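PDB 6M4C: C. albicans actin interacting protein Aip5 from Candida albicans SC5314, which probably promotes actin nucleation as part of the polarisome complex that enables filamentous growth, and contains a thioredoxin-like domain. Local coordinates for residues I34-I40 / N86-R92. Residues are numbered along the deposited sequence.
Sequences ILQGNGI and NEEYRLR
Two helix ends, each closed by a Schellman motif, face one another on the thioredoxin-like fold of Aip5. Helix 22-36 runs out through a type I turn, Gln36 to Gly39, and is closed by Ile40 N to Leu35 O (2.8 Å) and Gly39 N to Gln36 O (3.2 Å); Gly39, at phi/psi 77/16, takes the C-prime place, where a residue without a side chain adopts positive phi easily. Helix 79-87 ends similarly, with a weak Tyr89 N to Asn86 O bond (3.1 Å); its C-prime residue, Tyr89 (51/51), is left-handed despite its side chain, at more cost than for Gly39. Arg90 then occupies the N-cap position of helix 91-96. In register, Ile34 CA lies 7.7 Å from Asn86 CA, and Asn38 CA 8.7 Å from Arg92 CA.

Leu91 (chi1 t, chi2 p), opening helix 91-96, is the apolar centre: its CD2 lies 3.7 Å from Ile34 CG2, 4.3 Å from Ile40 CD1 and 4.4 Å from Leu35 CD2. Leu35 and Ile40 also pack on Ile14 and Val12 of strand 12-16, respectively, joining this cluster to the sheet. The amide of Asn38 suits the polar margin, since ND2 donates to Ile34 O (2.9 Å) and, weakly, to Asn86 OD1 (3.4 Å). Arg92 (chi1 m, chi2 t) extends its guanidinium to the Asn38-Ile40 backbone; one face covers Ile40, with NH1 3.8 Å from CG1, while at its edge NH1 comes within 2.6 Å of Asn38 O, at an angle poor for hydrogen bonding.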
ATOM      1  N   ILE A  34       7.783 -11.508  -7.357  1.00 86.07           N
ATOM      2  CA  ILE A  34       7.164 -12.805  -7.545  1.00 77.19           C
ATOM      3  C   ILE A  34       5.690 -12.626  -7.894  1.00 77.32           C
ATOM      4  O   ILE A  34       5.157 -13.379  -8.701  1.00 78.14           O
ATOM      5  CB  ILE A  34       7.290 -13.662  -6.279  1.00 83.19           C
ATOM      6  CG1 ILE A  34       8.733 -14.052  -5.967  1.00 77.53           C
ATOM      7  CG2 ILE A  34       6.374 -14.872  -6.410  1.00 82.37           C
ATOM      8  CD1 ILE A  34       8.869 -14.986  -4.788  1.00 81.21           C
ATOM      9  N   LEU A  35       5.006 -11.702  -7.211  1.00 75.19           N
ATOM     10  CA  LEU A  35       3.567 -11.636  -7.394  1.00 77.58           C
ATOM     11  C   LEU A  35       3.279 -11.146  -8.806  1.00 86.28           C
ATOM     12  O   LEU A  35       2.362 -11.645  -9.472  1.00 79.89           O
ATOM     13  CB  LEU A  35       2.908 -10.769  -6.314  1.00 72.50           C
ATOM     14  CG  LEU A  35       2.730 -11.423  -4.936  1.00 83.38           C
ATOM     15  CD1 LEU A  35       1.741 -10.641  -4.090  1.00 75.36           C
ATOM     16  CD2 LEU A  35       2.259 -12.874  -5.032  1.00 77.52           C
ATOM     17  N   GLN A  36       4.123 -10.201  -9.241  1.00 91.20           N
ATOM     18  CA  GLN A  36       3.924  -9.473 -10.479  1.00 90.11           C
ATOM     19  C   GLN A  36       4.341 -10.395 -11.614  1.00 80.07           C
ATOM     20  O   GLN A  36       3.611 -10.534 -12.587  1.00 78.29           O
ATOM     21  CB  GLN A  36       4.660  -8.135 -10.446  1.00100.50           C
ATOM     22  CG  GLN A  36       4.482  -7.301 -11.701  1.00111.64           C
ATOM     23  CD  GLN A  36       5.460  -6.151 -11.727  1.00121.10           C
ATOM     24  OE1 GLN A  36       6.055  -5.788 -10.714  1.00110.88           O
ATOM     25  NE2 GLN A  36       5.649  -5.574 -12.904  1.00136.57           N
ATOM     26  N   GLY A  37       5.458 -11.098 -11.408  1.00 78.45           N
ATOM     27  CA  GLY A  37       5.879 -12.224 -12.232  1.00 84.73           C
ATOM     28  C   GLY A  37       4.829 -13.317 -12.500  1.00 82.42           C
ATOM     29  O   GLY A  37       4.983 -14.099 -13.436  1.00110.61           O
ATOM     30  N   ASN A  38       3.761 -13.377 -11.702  1.00 79.97           N
ATOM     31  CA  ASN A  38       2.855 -14.505 -11.743  1.00 73.33           C
ATOM     32  C   ASN A  38       1.456 -14.014 -12.066  1.00 77.74           C
ATOM     33  O   ASN A  38       0.482 -14.747 -11.863  1.00 84.43           O
ATOM     34  CB  ASN A  38       2.766 -15.223 -10.399  1.00 89.64           C
ATOM     35  CG  ASN A  38       3.768 -16.347 -10.244  1.00 93.72           C
ATOM     36  OD1 ASN A  38       3.446 -17.525 -10.449  1.00 77.06           O
ATOM     37  ND2 ASN A  38       4.981 -15.985  -9.855  1.00 87.00           N
ATOM     38  N   GLY A  39       1.381 -12.765 -12.532  1.00 68.93           N
ATOM     39  CA  GLY A  39       0.105 -12.212 -12.953  1.00 70.28           C
ATOM     40  C   GLY A  39      -0.804 -11.783 -11.799  1.00 79.64           C
ATOM     41  O   GLY A  39      -1.997 -11.538 -12.010  1.00 78.79           O
ATOM     42  N   ILE A  40      -0.246 -11.646 -10.584  1.00 75.85           N
ATOM     43  CA  ILE A  40      -1.118 -11.513  -9.425  1.00 80.99           C
ATOM     44  C   ILE A  40      -1.099 -10.047  -9.016  1.00 74.05           C
ATOM     45  O   ILE A  40      -0.040  -9.532  -8.685  1.00 78.16           O
ATOM     46  CB  ILE A  40      -0.727 -12.505  -8.287  1.00 85.73           C
ATOM     47  CG1 ILE A  40      -0.962 -13.964  -8.688  1.00 76.58           C
ATOM     48  CG2 ILE A  40      -1.447 -12.220  -6.971  1.00 76.56           C
ATOM     49  CD1 ILE A  40      -0.219 -14.918  -7.800  1.00 94.51           C
ATOM     50  N   ASN A  86       6.697 -20.705  -4.475  1.00107.33           N
ATOM     51  CA  ASN A  86       6.964 -20.272  -5.836  1.00 94.74           C
ATOM     52  C   ASN A  86       7.946 -21.220  -6.519  1.00 94.67           C
ATOM     53  O   ASN A  86       7.751 -21.569  -7.683  1.00101.46           O
ATOM     54  CB  ASN A  86       7.471 -18.833  -5.883  1.00 99.23           C
ATOM     55  CG  ASN A  86       7.655 -18.322  -7.292  1.00 87.18           C
ATOM     56  OD1 ASN A  86       6.712 -18.303  -8.080  1.00 91.71           O
ATOM     57  ND2 ASN A  86       8.864 -17.883  -7.598  1.00 78.30           N
ATOM     58  N   GLU A  87       8.994 -21.630  -5.787  1.00 98.99           N
ATOM     59  CA  GLU A  87      10.032 -22.483  -6.344  1.00 93.75           C
ATOM     60  C   GLU A  87       9.462 -23.876  -6.595  1.00 92.40           C
ATOM     61  O   GLU A  87       9.741 -24.485  -7.627  1.00102.45           O
ATOM     62  CB  GLU A  87      11.283 -22.483  -5.468  1.00109.50           C
ATOM     63  CG  GLU A  87      12.343 -21.480  -5.911  1.00124.31           C
ATOM     64  CD  GLU A  87      12.218 -20.088  -5.313  1.00147.01           C
ATOM     65  OE1 GLU A  87      12.882 -19.808  -4.288  1.00159.03           O
ATOM     66  OE2 GLU A  87      11.457 -19.285  -5.870  1.00165.06           O
ATOM     67  N   GLU A  88       8.604 -24.343  -5.680  1.00 95.56           N
ATOM     68  CA  GLU A  88       7.923 -25.625  -5.823  1.00108.65           C
ATOM     69  C   GLU A  88       6.695 -25.519  -6.746  1.00105.29           C
ATOM     70  O   GLU A  88       5.891 -26.452  -6.815  1.00 95.20           O
ATOM     71  CB  GLU A  88       7.662 -26.247  -4.441  1.00112.23           C
ATOM     72  CG  GLU A  88       6.574 -25.556  -3.635  1.00124.80           C
ATOM     73  CD  GLU A  88       6.312 -26.131  -2.254  1.00133.52           C
ATOM     74  OE1 GLU A  88       7.088 -27.024  -1.837  1.00132.38           O
ATOM     75  OE2 GLU A  88       5.328 -25.687  -1.594  1.00131.59           O
ATOM     76  N   TYR A  89       6.561 -24.392  -7.470  1.00 91.01           N
ATOM     77  CA  TYR A  89       5.486 -24.184  -8.431  1.00 86.94           C
ATOM     78  C   TYR A  89       4.131 -24.488  -7.797  1.00 82.66           C
ATOM     79  O   TYR A  89       3.325 -25.213  -8.377  1.00 77.15           O
ATOM     80  CB  TYR A  89       5.678 -25.022  -9.704  1.00 76.66           C
ATOM     81  CG  TYR A  89       6.886 -24.655 -10.531  1.00 86.04           C
ATOM     82  CD1 TYR A  89       7.047 -23.383 -11.062  1.00 84.55           C
ATOM     83  CD2 TYR A  89       7.857 -25.594 -10.843  1.00 98.04           C
ATOM     84  CE1 TYR A  89       8.124 -23.053 -11.877  1.00 80.05           C
ATOM     85  CE2 TYR A  89       8.954 -25.280 -11.637  1.00 93.56           C
ATOM     86  CZ  TYR A  89       9.097 -24.001 -12.151  1.00 92.84           C
ATOM     87  OH  TYR A  89      10.195 -23.699 -12.912  1.00 89.28           O
ATOM     88  N   ARG A  90       3.872 -23.897  -6.626  1.00 92.73           N
ATOM     89  CA  ARG A  90       2.647 -24.194  -5.896  1.00108.57           C
ATOM     90  C   ARG A  90       1.948 -22.910  -5.435  1.00113.31           C
ATOM     91  O   ARG A  90       1.059 -22.972  -4.584  1.00102.83           O
ATOM     92  CB  ARG A  90       2.969 -25.112  -4.708  1.00116.82           C
ATOM     93  CG  ARG A  90       2.120 -26.374  -4.659  1.00124.39           C
ATOM     94  CD  ARG A  90       2.882 -27.461  -5.388  1.00130.87           C
ATOM     95  NE  ARG A  90       2.177 -28.609  -5.932  1.00124.33           N
ATOM     96  CZ  ARG A  90       2.675 -29.380  -6.895  1.00123.35           C
ATOM     97  NH1 ARG A  90       3.852 -29.101  -7.434  1.00110.13           N
ATOM     98  NH2 ARG A  90       1.992 -30.426  -7.321  1.00129.32           N
ATOM     99  N   LEU A  91       2.324 -21.760  -6.022  1.00107.92           N
ATOM    100  CA  LEU A  91       1.978 -20.457  -5.470  1.00 83.14           C
ATOM    101  C   LEU A  91       0.477 -20.211  -5.542  1.00 73.28           C
ATOM    102  O   LEU A  91      -0.106 -19.725  -4.576  1.00 83.68           O
ATOM    103  CB  LEU A  91       2.769 -19.350  -6.164  1.00 79.91           C
ATOM    104  CG  LEU A  91       2.391 -17.925  -5.770  1.00 89.16           C
ATOM    105  CD1 LEU A  91       2.500 -17.714  -4.259  1.00 96.81           C
ATOM    106  CD2 LEU A  91       3.289 -16.939  -6.494  1.00 87.93           C
ATOM    107  N   ARG A  92      -0.139 -20.582  -6.664  1.00 75.35           N
ATOM    108  CA  ARG A  92      -1.529 -20.229  -6.901  1.00 81.02           C
ATOM    109  C   ARG A  92      -2.427 -21.130  -6.060  1.00 94.41           C
ATOM    110  O   ARG A  92      -3.548 -20.751  -5.711  1.00102.52           O
ATOM    111  CB  ARG A  92      -1.837 -20.188  -8.402  1.00 86.02           C
ATOM    112  CG  ARG A  92      -1.321 -18.930  -9.089  1.00 94.21           C
ATOM    113  CD  ARG A  92      -1.645 -18.799 -10.564  1.00 88.21           C
ATOM    114  NE  ARG A  92      -2.838 -18.007 -10.808  1.00105.78           N
ATOM    115  CZ  ARG A  92      -2.844 -16.779 -11.330  1.00111.55           C
ATOM    116  NH1 ARG A  92      -1.702 -16.188 -11.663  1.00 91.68           N
ATOM    117  NH2 ARG A  92      -3.999 -16.154 -11.519  1.00105.93           N
TER